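Local coordinates for protein FeeM (Uncultured bacterium, PDB 2G0B) that catalyses the N-acylation of an amino acid, probably with an acyl chain delivered by an acyl carrier protein, to give long-chain N-acyl amino acids such as N-dodecanoyl-L-tyrosine, at residues S48-F52 against T63-N68; K92-V97 against I136-S142; T51-F55 against S122-V127; A20-V25 against L60-I64. All blocks are in the same frame, centred on the assembly; numbering follows the deposited sequence.

Interaction 1. Residues S48-F52 against T63-N68; sequences SATTF and TISIIN
With chi1 of T51 at -59° and of S65 at -52°, both side-chain oxygens stand beside their own backbone N, and on this non-hydrogen-bonded pair they meet: T51 OG1 and S65 OG lie 3.0 Å apart in a hydrogen bond whose donor could be either. T63 is turned the other way, OG1 opposite its backbone N (chi1 171°), which carries the hydroxyl to F52 O at 3.0 Å, nearly in line with the C=O bond. The same oxygen also accepts I64 N, at 3.2 Å and from well above the carbonyl plane. On the face holding T50, F52, I64 and I66, the F52 ring packs obliquely, F52 CE2 on I66 CG2 at 3.6 Å, and F52 CB touches I64 CG2 at 3.9 Å. Backbone bonds pair T50 with I66 and F52 with I64, among them F52 N to I64 O at 2.7 Å. At the far end N68 N donates to S48 O at 2.7 Å, and N68 OD1 is held by Y130. L44 of helix 38-44 covers T51 and S65. These pairs belong to the antiparallel beta hairpin of strands 49-56 and 59-68, within the mixed sheet of an acetyltransferase-clan fold.

Interaction 2. Residues K92-V97 against I136-S142; sequences KKLAEV and IDYLCIS. With NLT (N-dodecanoyl-L-tyrosine), chain I.
V97 and L139 form the apolar centre, V97 CG2 lying 3.7 Å from L139 CG, with A95 CB alongside, 3.8 Å from I136 CD1. V127 of helix 121-133 packs on both V97 and L139. V97 CG1, placed opposite its backbone N (chi1 -168°), instead faces the ligand chain at NLT C5, which I141 CG2 also touches, at 3.8 Å. Backbone hydrogen bonds join the two parallel strands, among them the nearly straight C140 N to A95 O at 2.8 Å. On the other face L94 CD2 packs on Y138 CB, and the Y138 ring stacks with W87. At one end S142 OG donates to E96 OE1 at 3.3 Å, while E96 OE2 accepts M76 N. At the other, D137 OD2 accepts K93 N at 3.1 Å through its anti lone pair, and K93 O receives both D137 N and Y138 N. S142 O accepts NLT N at 2.9 Å, almost straight. The parallel pair thus offers the product both an apolar wall for its acyl chain and a backbone carbonyl for its amide N-H, one of several hydrogen bonds to the ligand.

Interaction 3. Residues T51-F55 against S122-V127; sequences TFGLF and SLFTMV. With NLT (N-dodecanoyl-L-tyrosine), chain I.
S122 meets strand 51-55 first, its OG 3.4 Å from L54 CD1. One residue on, L123 packs its branched end obliquely against L54, CG to L54 CB at 4.0 Å, and sends CD2 back along the strand to touch G53 O at 3.7 Å and F52 CB at 3.8 Å. F124 turns to the bound product: NLT C8 sits over one face of its ring, offset toward the rim and 3.7 Å from F124 CD2. M126 returns to the strand. Its CB lies over a face of the F52 ring, 4.3 Å from the centroid, a CH-pi contact; with CG opposite the carbonyl carbon (chi1 -73°) and chi2 extended, M126 SD comes obliquely to the ring in a Met-aromatic contact, 4.0 Å from F52 CD1. V127 CG2 meets the same ring obliquely. The axes of 122-127 and 51-55 run roughly antiparallel, at 155°, with helix 121-133 on one face of the sheet, A9 of strand 7-11 touching S122, L54 and M126, and F100 of strand 94-102 meeting F124.

Interaction 4. Residues A20-V25 against L60-I64; sequences AARRIV and LYGTI
Helix-on-sheet packing joins A20-V25 to L60-I64: segment 20-25 of helix 15-31 crosses segment 60-64 of strand 59-68 at 86°, the axes approaching to 8.0 Å. L60 and I24 carry much of it. L60 CG stands opposite its backbone N (chi1 -176°), and from there I24 CD1 meets it at 3.7 Å. L60 CD2 sits by the first turn of the segment, 3.8 Å from A20 CB and 3.6 Å from A21 N. The small side chain of A21 lets the strand come close, its CA being 5.9 Å from that of T63. T63 presents its methyl to the helix: CG2 lies 3.7 Å from A21 O and 3.8 Å from V25 CG2, the V25 and T63 side chains crossing at about a right angle. Between L60 and T63 the strand carries a classic beta bulge, where Y61 and G62 both face L54. Y61 turns its side chain away from the helix, and its OH is hydrogen-bonded to K7. V25 continues onto Q99 and A101 of strand 94-102. With its hydroxyl bonded to F52 O, T63 turns CG2 to V25, and between these two segments the contact is van der Waals packing, with no hydrogen bond between them.

All four contacts are built on one mixed sheet. Interactions 1, 3 and 4 share the hairpin of strands 49-56 and 59-68: 1 and 3 have T51 and F52 in common, 1 and 4 share T63 and I64, and their centres lie 10 to 12 Å apart. Interaction 2, on strands 94-102 and 138-143, is about 12 Å from interaction 1, joined to it by the neighbouring strands 59-68 and 94-102, and about 22 Å from interaction 4, across the centre of the chain. Along the sequence interactions 1 and 4 both close before 2 opens, whereas 2 and 3 alternate. I64, V97, I141, S142 and F124 bring the hairpin, the parallel pair and helix 121-133 together around the bound N-dodecanoyl-L-tyrosine.

Interaction 1. Residues S48-F52 against T63-N68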
loop_
_atom_site.group_PDB
_atom_site.type_symbol
_atom_site.label_atom_id
_atom_site.label_comp_id
_atom_site.label_asym_id
_atom_site.label_seq_id
_atom_site.Cartn_x
_atom_site.Cartn_y
_atom_site.Cartn_z
ATOM N N SER A 48 6.534 -11.682 7.635
ATOM C CA SER A 48 7.072 -10.396 7.217
ATOM C C SER A 48 6.010 -9.368 6.789
ATOM O O SER A 48 6.347 -8.337 6.204
ATOM C CB SER A 48 8.057 -10.610 6.082
ATOM O OG SER A 48 7.395 -11.185 4.965
ATOM N N ALA A 49 4.742 -9.638 7.084
ATOM C CA ALA A 49 3.668 -8.733 6.686
ATOM C C ALA A 49 3.004 -8.039 7.883
ATOM O O ALA A 49 3.090 -8.518 9.014
ATOM C CB ALA A 49 2.647 -9.460 5.851
ATOM N N THR A 50 2.367 -6.897 7.620
ATOM C CA THR A 50 1.680 -6.116 8.647
ATOM C C THR A 50 0.487 -5.409 8.027
ATOM O O THR A 50 0.634 -4.722 7.040
ATOM C CB THR A 50 2.650 -5.074 9.270
ATOM O OG1 THR A 50 3.659 -5.749 10.027
ATOM C CG2 THR A 50 1.946 -4.232 10.320
ATOM N N THR A 51 -0.695 -5.590 8.608
ATOM C CA THR A 51 -1.910 -4.962 8.088
ATOM C C THR A 51 -2.389 -3.814 8.985
ATOM O O THR A 51 -2.497 -3.961 10.205
ATOM C CB THR A 51 -3.038 -6.007 7.919
ATOM O OG1 THR A 51 -2.617 -7.044 7.027
ATOM C CG2 THR A 51 -4.245 -5.394 7.212
ATOM N N PHE A 52 -2.664 -2.671 8.369
ATOM C CA PHE A 52 -3.236 -1.532 9.066
ATOM C C PHE A 52 -4.706 -1.401 8.683
ATOM O O PHE A 52 -5.134 -1.923 7.649
ATOM C CB PHE A 52 -2.486 -0.249 8.710
ATOM C CG PHE A 52 -1.028 -0.297 9.023
ATOM C CD1 PHE A 52 -0.576 -0.121 10.323
ATOM C CD2 PHE A 52 -0.102 -0.517 8.023
ATOM C CE1 PHE A 52 0.785 -0.166 10.617
ATOM C CE2 PHE A 52 1.255 -0.567 8.310
ATOM C CZ PHE A 52 1.699 -0.394 9.609
ATOM N N THR A 63 -8.139 -0.170 4.530
ATOM C CA THR A 63 -7.020 -0.996 4.958
ATOM C C THR A 63 -5.812 -0.834 4.056
ATOM O O THR A 63 -5.943 -0.483 2.887
ATOM C CB THR A 63 -7.443 -2.478 5.044
ATOM O OG1 THR A 63 -6.289 -3.289 5.259
ATOM C CG2 THR A 63 -7.983 -2.984 3.713
ATOM N N ILE A 64 -4.632 -1.055 4.625
ATOM C CA ILE A 64 -3.375 -1.064 3.872
ATOM C C ILE A 64 -2.393 -2.004 4.556
ATOM O O ILE A 64 -2.361 -2.092 5.776
ATOM C CB ILE A 64 -2.780 0.396 3.716
ATOM C CG1 ILE A 64 -1.762 0.453 2.579
ATOM C CG2 ILE A 64 -2.163 0.904 5.022
ATOM C CD1 ILE A 64 -1.544 1.844 2.018
ATOM N N SER A 65 -1.638 -2.752 3.772
ATOM C CA SER A 65 -0.626 -3.635 4.335
ATOM C C SER A 65 0.768 -3.339 3.794
ATOM O O SER A 65 0.928 -2.633 2.805
ATOM C CB SER A 65 -0.983 -5.104 4.101
ATOM O OG SER A 65 -2.292 -5.402 4.544
ATOM N N ILE A 66 1.770 -3.879 4.466
ATOM C CA ILE A 66 3.151 -3.746 4.037
ATOM C C ILE A 66 3.866 -5.092 4.204
ATOM O O ILE A 66 3.752 -5.727 5.249
ATOM C CB ILE A 66 3.865 -2.601 4.828
ATOM C CG1 ILE A 66 5.381 -2.692 4.681
ATOM C CG2 ILE A 66 3.472 -2.603 6.296
ATOM C CD1 ILE A 66 6.061 -1.340 4.661
ATOM N N ILE A 67 4.542 -5.548 3.148
ATOM C CA ILE A 67 5.269 -6.817 3.189
ATOM C C ILE A 67 6.771 -6.586 3.134
ATOM O O ILE A 67 7.274 -5.958 2.211
ATOM C CB ILE A 67 4.834 -7.722 2.031
ATOM C CG1 ILE A 67 3.308 -7.752 1.927
ATOM C CG2 ILE A 67 5.418 -9.142 2.199
ATOM C CD1 ILE A 67 2.797 -8.489 0.723
ATOM N N ASN A 68 7.486 -7.099 4.127
ATOM C CA ASN A 68 8.929 -6.937 4.182
ATOM C C ASN A 68 9.658 -7.968 3.343
ATOM O O ASN A 68 9.264 -9.137 3.300
ATOM C CB ASN A 68 9.416 -6.986 5.625
ATOM C CG ASN A 68 9.458 -5.627 6.257
ATOM O OD1 ASN A 68 8.809 -5.382 7.274
ATOM N ND2 ASN A 68 10.208 -4.719 5.651
#

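Interaction 2. Residues K92-V97 against I136-S142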
loop_
_atom_site.group_PDB
_atom_site.type_symbol
_atom_site.label_atom_id
_atom_site.label_comp_id
_atom_site.label_asym_id
_atom_site.label_seq_id
_atom_site.Cartn_x
_atom_site.Cartn_y
_atom_site.Cartn_z
ATOM N N LYS A 92 19.941 -3.836 0.210
ATOM C CA LYS A 92 19.002 -2.794 0.581
ATOM C C LYS A 92 17.718 -3.378 1.133
ATOM O O LYS A 92 17.165 -4.331 0.576
ATOM C CB LYS A 92 18.701 -1.890 -0.618
ATOM C CG LYS A 92 19.846 -0.958 -1.013
ATOM C CD LYS A 92 20.302 -0.086 0.156
ATOM C CE LYS A 92 21.509 0.765 -0.224
ATOM N NZ LYS A 92 21.081 2.064 -0.809
ATOM N N LYS A 93 17.248 -2.806 2.237
ATOM C CA LYS A 93 16.005 -3.237 2.829
ATOM C C LYS A 93 14.846 -2.720 1.993
ATOM O O LYS A 93 14.648 -1.514 1.863
ATOM C CB LYS A 93 15.892 -2.757 4.278
ATOM C CG LYS A 93 14.916 -3.567 5.104
ATOM C CD LYS A 93 15.032 -3.265 6.567
ATOM C CE LYS A 93 13.932 -3.970 7.325
ATOM N NZ LYS A 93 14.439 -4.759 8.472
ATOM N N LEU A 94 14.122 -3.642 1.374
ATOM C CA LEU A 94 12.951 -3.285 0.587
ATOM C C LEU A 94 11.676 -3.738 1.269
ATOM O O LEU A 94 11.683 -4.665 2.081
ATOM C CB LEU A 94 13.024 -3.887 -0.819
ATOM C CG LEU A 94 14.346 -3.819 -1.570
ATOM C CD1 LEU A 94 14.240 -4.616 -2.849
ATOM C CD2 LEU A 94 14.737 -2.385 -1.859
ATOM N N ALA A 95 10.584 -3.057 0.949
ATOM C CA ALA A 95 9.265 -3.433 1.423
ATOM C C ALA A 95 8.243 -2.955 0.426
ATOM O O ALA A 95 8.385 -1.880 -0.151
ATOM C CB ALA A 95 8.997 -2.840 2.781
ATOM N N GLU A 96 7.231 -3.770 0.183
ATOM C CA GLU A 96 6.195 -3.400 -0.757
ATOM C C GLU A 96 4.921 -3.073 -0.007
ATOM O O GLU A 96 4.480 -3.847 0.846
ATOM C CB GLU A 96 5.963 -4.514 -1.781
ATOM C CG GLU A 96 4.640 -4.394 -2.515
ATOM C CD GLU A 96 4.604 -5.112 -3.863
ATOM O OE1 GLU A 96 3.848 -4.647 -4.756
ATOM O OE2 GLU A 96 5.294 -6.148 -4.030
ATOM N N VAL A 97 4.361 -1.899 -0.286
ATOM C CA VAL A 97 3.073 -1.514 0.272
ATOM C C VAL A 97 1.981 -2.073 -0.624
ATOM O O VAL A 97 1.950 -1.811 -1.836
ATOM C CB VAL A 97 2.929 0.007 0.404
ATOM C CG1 VAL A 97 1.737 0.336 1.233
ATOM C CG2 VAL A 97 4.165 0.601 1.029
ATOM N N ILE A 136 13.726 0.834 6.810
ATOM C CA ILE A 136 13.546 0.438 5.417
ATOM C C ILE A 136 14.219 1.459 4.503
ATOM O O ILE A 136 14.159 2.664 4.760
ATOM C CB ILE A 136 12.019 0.309 5.099
ATOM C CG1 ILE A 136 11.457 -0.986 5.694
ATOM C CG2 ILE A 136 11.745 0.372 3.593
ATOM C CD1 ILE A 136 9.965 -0.968 5.912
ATOM N N ASP A 137 14.896 0.973 3.469
ATOM C CA ASP A 137 15.524 1.854 2.485
ATOM C C ASP A 137 14.543 2.283 1.383
ATOM O O ASP A 137 14.287 3.474 1.203
ATOM C CB ASP A 137 16.763 1.192 1.871
ATOM C CG ASP A 137 17.898 1.052 2.860
ATOM O OD1 ASP A 137 18.282 2.071 3.480
ATOM O OD2 ASP A 137 18.467 -0.038 3.089
ATOM N N TYR A 138 13.998 1.310 0.655
ATOM C CA TYR A 138 13.071 1.606 -0.435
ATOM C C TYR A 138 11.672 1.051 -0.214
ATOM O O TYR A 138 11.491 -0.147 0.019
ATOM C CB TYR A 138 13.632 1.130 -1.769
ATOM C CG TYR A 138 14.747 2.004 -2.284
ATOM C CD1 TYR A 138 16.080 1.643 -2.119
ATOM C CD2 TYR A 138 14.469 3.202 -2.927
ATOM C CE1 TYR A 138 17.104 2.458 -2.589
ATOM C CE2 TYR A 138 15.482 4.016 -3.401
ATOM C CZ TYR A 138 16.789 3.644 -3.235
ATOM O OH TYR A 138 17.780 4.462 -3.710
ATOM N N LEU A 139 10.690 1.942 -0.276
ATOM C CA LEU A 139 9.290 1.577 -0.181
ATOM C C LEU A 139 8.720 1.447 -1.590
ATOM O O LEU A 139 8.589 2.428 -2.295
ATOM C CB LEU A 139 8.541 2.658 0.590
ATOM C CG LEU A 139 7.453 2.268 1.574
ATOM C CD1 LEU A 139 7.820 1.033 2.344
ATOM C CD2 LEU A 139 7.224 3.409 2.516
ATOM N N CYS A 140 8.388 0.229 -1.996
ATOM C CA CYS A 140 7.939 -0.023 -3.369
ATOM C C CYS A 140 6.410 -0.157 -3.517
ATOM O O CYS A 140 5.727 -0.645 -2.610
ATOM C CB CYS A 140 8.620 -1.263 -3.913
ATOM S SG CYS A 140 10.407 -1.305 -3.670
ATOM N N ILE A 141 5.884 0.286 -4.660
ATOM C CA ILE A 141 4.447 0.179 -4.951
ATOM C C ILE A 141 4.185 -0.192 -6.394
ATOM O O ILE A 141 4.855 0.300 -7.305
ATOM C CB ILE A 141 3.656 1.512 -4.601
ATOM C CG1 ILE A 141 4.327 2.743 -5.208
ATOM C CG2 ILE A 141 3.457 1.667 -3.096
ATOM C CD1 ILE A 141 3.468 3.971 -5.209
ATOM N N SER A 142 3.218 -1.069 -6.610
ATOM C CA SER A 142 2.743 -1.322 -7.960
ATOM C C SER A 142 1.300 -0.889 -8.009
ATOM O O SER A 142 0.456 -1.422 -7.296
ATOM C CB SER A 142 2.910 -2.785 -8.348
ATOM O OG SER A 142 2.257 -3.620 -7.421
HETATM N N NLT I . -1.646 -2.030 -5.420
HETATM C C1 NLT I . -1.928 -1.182 -4.424
HETATM O OL NLT I . -2.790 -1.390 -3.578
HETATM C C2 NLT I . -1.120 0.106 -4.402
HETATM C C3 NLT I . -0.630 0.479 -2.996
HETATM C C4 NLT I . -0.324 1.981 -2.882
HETATM C C5 NLT I . 0.138 2.354 -1.469
HETATM C C6 NLT I . 0.785 3.737 -1.399
HETATM C C7 NLT I . 1.552 3.937 -0.090
HETATM C C8 NLT I . 1.788 5.416 0.193
HETATM C C9 NLT I . 2.613 5.662 1.464
HETATM C C10 NLT I . 3.586 6.811 1.201
HETATM C C11 NLT I . 4.562 7.087 2.344
HETATM C C12 NLT I . 5.278 8.418 2.104
HETATM C CA NLT I . -2.377 -3.269 -5.692
HETATM C CB NLT I . -1.803 -3.956 -6.928
HETATM C CG NLT I . -2.461 -3.456 -8.196
HETATM C CD2 NLT I . -3.831 -3.592 -8.379
HETATM C CE2 NLT I . -4.425 -3.133 -9.541
HETATM C CZ NLT I . -3.651 -2.554 -10.526
HETATM C CE1 NLT I . -2.281 -2.412 -10.348
HETATM C CD1 NLT I . -1.685 -2.865 -9.183
HETATM O OH NLT I . -4.222 -2.119 -11.639
HETATM C C NLT I . -2.279 -4.255 -4.565
HETATM O O NLT I . -1.200 -4.328 -3.939
HETATM O O2 NLT I . -3.276 -4.971 -4.289
#

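Interaction 3. Residues T51-F55 against S122-V127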
loop_
_atom_site.group_PDB
_atom_site.type_symbol
_atom_site.label_atom_id
_atom_site.label_comp_id
_atom_site.label_asym_id
_atom_site.label_seq_id
_atom_site.Cartn_x
_atom_site.Cartn_y
_atom_site.Cartn_z
ATOM N N THR A 51 -0.695 -5.590 8.608
ATOM C CA THR A 51 -1.910 -4.962 8.088
ATOM C C THR A 51 -2.389 -3.814 8.985
ATOM O O THR A 51 -2.497 -3.961 10.205
ATOM C CB THR A 51 -3.038 -6.007 7.919
ATOM O OG1 THR A 51 -2.617 -7.044 7.027
ATOM C CG2 THR A 51 -4.245 -5.394 7.212
ATOM N N PHE A 52 -2.664 -2.671 8.369
ATOM C CA PHE A 52 -3.236 -1.532 9.066
ATOM C C PHE A 52 -4.706 -1.401 8.683
ATOM O O PHE A 52 -5.134 -1.923 7.649
ATOM C CB PHE A 52 -2.486 -0.249 8.710
ATOM C CG PHE A 52 -1.028 -0.297 9.023
ATOM C CD1 PHE A 52 -0.576 -0.121 10.323
ATOM C CD2 PHE A 52 -0.102 -0.517 8.023
ATOM C CE1 PHE A 52 0.785 -0.166 10.617
ATOM C CE2 PHE A 52 1.255 -0.567 8.310
ATOM C CZ PHE A 52 1.699 -0.394 9.609
ATOM N N GLY A 53 -5.477 -0.718 9.521
ATOM C CA GLY A 53 -6.884 -0.523 9.266
ATOM C C GLY A 53 -7.345 0.877 9.602
ATOM O O GLY A 53 -6.703 1.592 10.365
ATOM N N LEU A 54 -8.472 1.260 9.024
ATOM C CA LEU A 54 -9.035 2.572 9.215
ATOM C C LEU A 54 -10.481 2.412 9.581
ATOM O O LEU A 54 -11.255 1.819 8.831
ATOM C CB LEU A 54 -8.902 3.386 7.933
ATOM C CG LEU A 54 -9.154 4.893 7.983
ATOM C CD1 LEU A 54 -8.409 5.558 9.122
ATOM C CD2 LEU A 54 -8.776 5.520 6.668
ATOM N N PHE A 55 -10.848 2.963 10.734
ATOM C CA PHE A 55 -12.168 2.763 11.319
ATOM C C PHE A 55 -12.987 4.039 11.389
ATOM O O PHE A 55 -12.526 5.063 11.902
ATOM C CB PHE A 55 -12.038 2.188 12.730
ATOM C CG PHE A 55 -11.427 0.833 12.778
ATOM C CD1 PHE A 55 -10.051 0.680 12.860
ATOM C CD2 PHE A 55 -12.224 -0.298 12.772
ATOM C CE1 PHE A 55 -9.496 -0.551 12.897
ATOM C CE2 PHE A 55 -11.668 -1.537 12.821
ATOM C CZ PHE A 55 -10.305 -1.666 12.885
ATOM N N SER A 122 -4.024 9.064 7.126
ATOM C CA SER A 122 -3.623 8.495 8.415
ATOM C C SER A 122 -3.108 7.077 8.257
ATOM O O SER A 122 -2.240 6.662 9.001
ATOM C CB SER A 122 -4.759 8.554 9.435
ATOM O OG SER A 122 -5.771 7.630 9.107
ATOM N N LEU A 123 -3.624 6.350 7.265
ATOM C CA LEU A 123 -3.085 5.033 6.921
ATOM C C LEU A 123 -1.658 5.157 6.371
ATOM O O LEU A 123 -0.800 4.335 6.676
ATOM C CB LEU A 123 -3.972 4.326 5.897
ATOM C CG LEU A 123 -5.204 3.553 6.375
ATOM C CD1 LEU A 123 -5.980 3.030 5.184
ATOM C CD2 LEU A 123 -4.831 2.423 7.291
ATOM N N PHE A 124 -1.418 6.199 5.568
ATOM C CA PHE A 124 -0.101 6.443 4.976
ATOM C C PHE A 124 0.930 6.833 6.021
ATOM O O PHE A 124 2.073 6.380 5.962
ATOM C CB PHE A 124 -0.169 7.526 3.899
ATOM C CG PHE A 124 -0.920 7.121 2.658
ATOM C CD1 PHE A 124 -1.384 8.091 1.776
ATOM C CD2 PHE A 124 -1.153 5.785 2.359
ATOM C CE1 PHE A 124 -2.076 7.738 0.626
ATOM C CE2 PHE A 124 -1.847 5.426 1.200
ATOM C CZ PHE A 124 -2.304 6.401 0.339
ATOM N N THR A 125 0.528 7.671 6.978
ATOM C CA THR A 125 1.420 8.059 8.077
ATOM C C THR A 125 1.894 6.837 8.852
ATOM O O THR A 125 3.064 6.751 9.256
ATOM C CB THR A 125 0.739 9.031 9.058
ATOM O OG1 THR A 125 -0.037 10.000 8.346
ATOM C CG2 THR A 125 1.772 9.858 9.702
ATOM N N MET A 126 0.979 5.895 9.052
ATOM C CA MET A 126 1.295 4.655 9.722
ATOM C C MET A 126 2.309 3.825 8.932
ATOM O O MET A 126 3.217 3.257 9.520
ATOM C CB MET A 126 0.020 3.869 10.022
ATOM C CG MET A 126 -0.805 4.481 11.150
ATOM S SD MET A 126 -1.981 3.353 11.825
ATOM C CE MET A 126 -1.109 2.788 13.198
ATOM N N VAL A 127 2.177 3.804 7.603
ATOM C CA VAL A 127 3.139 3.109 6.735
ATOM C C VAL A 127 4.507 3.800 6.779
ATOM O O VAL A 127 5.538 3.136 6.937
ATOM C CB VAL A 127 2.645 3.015 5.252
ATOM C CG1 VAL A 127 3.735 2.454 4.344
ATOM C CG2 VAL A 127 1.397 2.172 5.150
HETATM N N NLT I . -1.646 -2.030 -5.420
HETATM C C1 NLT I . -1.928 -1.182 -4.424
HETATM O OL NLT I . -2.790 -1.390 -3.578
HETATM C C2 NLT I . -1.120 0.106 -4.402
HETATM C C3 NLT I . -0.630 0.479 -2.996
HETATM C C4 NLT I . -0.324 1.981 -2.882
HETATM C C5 NLT I . 0.138 2.354 -1.469
HETATM C C6 NLT I . 0.785 3.737 -1.399
HETATM C C7 NLT I . 1.552 3.937 -0.090
HETATM C C8 NLT I . 1.788 5.416 0.193
HETATM C C9 NLT I . 2.613 5.662 1.464
HETATM C C10 NLT I . 3.586 6.811 1.201
HETATM C C11 NLT I . 4.562 7.087 2.344
HETATM C C12 NLT I . 5.278 8.418 2.104
HETATM C CA NLT I . -2.377 -3.269 -5.692
HETATM C CB NLT I . -1.803 -3.956 -6.928
HETATM C CG NLT I . -2.461 -3.456 -8.196
HETATM C CD2 NLT I . -3.831 -3.592 -8.379
HETATM C CE2 NLT I . -4.425 -3.133 -9.541
HETATM C CZ NLT I . -3.651 -2.554 -10.526
HETATM C CE1 NLT I . -2.281 -2.412 -10.348
HETATM C CD1 NLT I . -1.685 -2.865 -9.183
HETATM O OH NLT I . -4.222 -2.119 -11.639
HETATM C C NLT I . -2.279 -4.255 -4.565
HETATM O O NLT I . -1.200 -4.328 -3.939
HETATM O O2 NLT I . -3.276 -4.971 -4.289
#

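Interaction 4. Residues A20-V25 against L60-I64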
loop_
_atom_site.group_PDB
_atom_site.type_symbol
_atom_site.label_atom_id
_atom_site.label_comp_id
_atom_site.label_asym_id
_atom_site.label_seq_id
_atom_site.Cartn_x
_atom_site.Cartn_y
_atom_site.Cartn_z
ATOM N N ALA A 20 -12.155 -8.851 7.794
ATOM C CA ALA A 20 -12.907 -7.683 7.358
ATOM C C ALA A 20 -12.080 -6.832 6.414
ATOM O O ALA A 20 -12.614 -6.230 5.481
ATOM C CB ALA A 20 -13.358 -6.863 8.554
ATOM N N ALA A 21 -10.774 -6.784 6.663
ATOM C CA ALA A 21 -9.849 -6.080 5.793
ATOM C C ALA A 21 -9.802 -6.751 4.423
ATOM O O ALA A 21 -9.895 -6.078 3.402
ATOM C CB ALA A 21 -8.475 -6.023 6.416
ATOM N N ARG A 22 -9.724 -8.083 4.413
ATOM C CA ARG A 22 -9.748 -8.860 3.173
ATOM C C ARG A 22 -11.054 -8.679 2.405
ATOM O O ARG A 22 -11.069 -8.709 1.182
ATOM C CB ARG A 22 -9.527 -10.338 3.464
ATOM C CG ARG A 22 -8.978 -11.118 2.282
ATOM C CD ARG A 22 -8.856 -12.604 2.518
ATOM N NE ARG A 22 -8.161 -12.877 3.769
ATOM C CZ ARG A 22 -8.691 -13.535 4.791
ATOM N NH1 ARG A 22 -9.923 -14.018 4.709
ATOM N NH2 ARG A 22 -7.990 -13.709 5.900
ATOM N N ARG A 23 -12.145 -8.493 3.143
ATOM C CA ARG A 23 -13.460 -8.267 2.561
ATOM C C ARG A 23 -13.559 -6.937 1.838
ATOM O O ARG A 23 -14.189 -6.850 0.783
ATOM C CB ARG A 23 -14.517 -8.328 3.630
ATOM C CG ARG A 23 -15.543 -9.324 3.353
ATOM C CD ARG A 23 -16.857 -8.765 2.907
ATOM N NE ARG A 23 -17.763 -9.862 2.584
ATOM C CZ ARG A 23 -19.053 -9.895 2.894
ATOM N NH1 ARG A 23 -19.616 -8.874 3.516
ATOM N NH2 ARG A 23 -19.785 -10.953 2.563
ATOM N N ILE A 24 -12.958 -5.899 2.419
ATOM C CA ILE A 24 -12.918 -4.605 1.778
ATOM C C ILE A 24 -12.133 -4.725 0.483
ATOM O O ILE A 24 -12.630 -4.342 -0.570
ATOM C CB ILE A 24 -12.326 -3.530 2.713
ATOM C CG1 ILE A 24 -13.270 -3.277 3.875
ATOM C CG2 ILE A 24 -12.123 -2.218 1.971
ATOM C CD1 ILE A 24 -12.589 -2.797 5.096
ATOM N N VAL A 25 -10.955 -5.352 0.556
ATOM C CA VAL A 25 -10.094 -5.548 -0.618
ATOM C C VAL A 25 -10.812 -6.329 -1.705
ATOM O O VAL A 25 -10.775 -5.954 -2.865
ATOM C CB VAL A 25 -8.756 -6.235 -0.255
ATOM C CG1 VAL A 25 -7.893 -6.408 -1.482
ATOM C CG2 VAL A 25 -8.002 -5.413 0.778
ATOM N N LEU A 60 -14.760 -0.871 10.235
ATOM C CA LEU A 60 -13.596 -0.799 9.375
ATOM C C LEU A 60 -14.015 -0.429 7.987
ATOM O O LEU A 60 -14.903 -1.066 7.413
ATOM C CB LEU A 60 -12.871 -2.144 9.367
ATOM C CG LEU A 60 -11.559 -2.272 8.604
ATOM C CD1 LEU A 60 -10.458 -1.565 9.325
ATOM C CD2 LEU A 60 -11.217 -3.717 8.433
ATOM N N TYR A 61 -13.389 0.608 7.440
ATOM C CA TYR A 61 -13.714 1.037 6.091
ATOM C C TYR A 61 -12.542 1.064 5.136
ATOM O O TYR A 61 -12.735 1.115 3.926
ATOM C CB TYR A 61 -14.488 2.367 6.081
ATOM C CG TYR A 61 -13.705 3.623 6.416
ATOM C CD1 TYR A 61 -13.131 4.405 5.407
ATOM C CD2 TYR A 61 -13.623 4.086 7.733
ATOM C CE1 TYR A 61 -12.454 5.585 5.705
ATOM C CE2 TYR A 61 -12.950 5.271 8.046
ATOM C CZ TYR A 61 -12.372 6.016 7.026
ATOM O OH TYR A 61 -11.698 7.176 7.314
ATOM N N GLY A 62 -11.332 1.002 5.668
ATOM C CA GLY A 62 -10.152 1.090 4.833
ATOM C C GLY A 62 -9.007 0.317 5.401
ATOM O O GLY A 62 -8.899 0.160 6.607
ATOM N N THR A 63 -8.139 -0.170 4.530
ATOM C CA THR A 63 -7.020 -0.996 4.958
ATOM C C THR A 63 -5.812 -0.834 4.056
ATOM O O THR A 63 -5.943 -0.483 2.887
ATOM C CB THR A 63 -7.443 -2.478 5.044
ATOM O OG1 THR A 63 -6.289 -3.289 5.259
ATOM C CG2 THR A 63 -7.983 -2.984 3.713
ATOM N N ILE A 64 -4.632 -1.055 4.625
ATOM C CA ILE A 64 -3.375 -1.064 3.872
ATOM C C ILE A 64 -2.393 -2.004 4.556
ATOM O O ILE A 64 -2.361 -2.092 5.776
ATOM C CB ILE A 64 -2.780 0.396 3.716
ATOM C CG1 ILE A 64 -1.762 0.453 2.579
ATOM C CG2 ILE A 64 -2.163 0.904 5.022
ATOM C CD1 ILE A 64 -1.544 1.844 2.018
#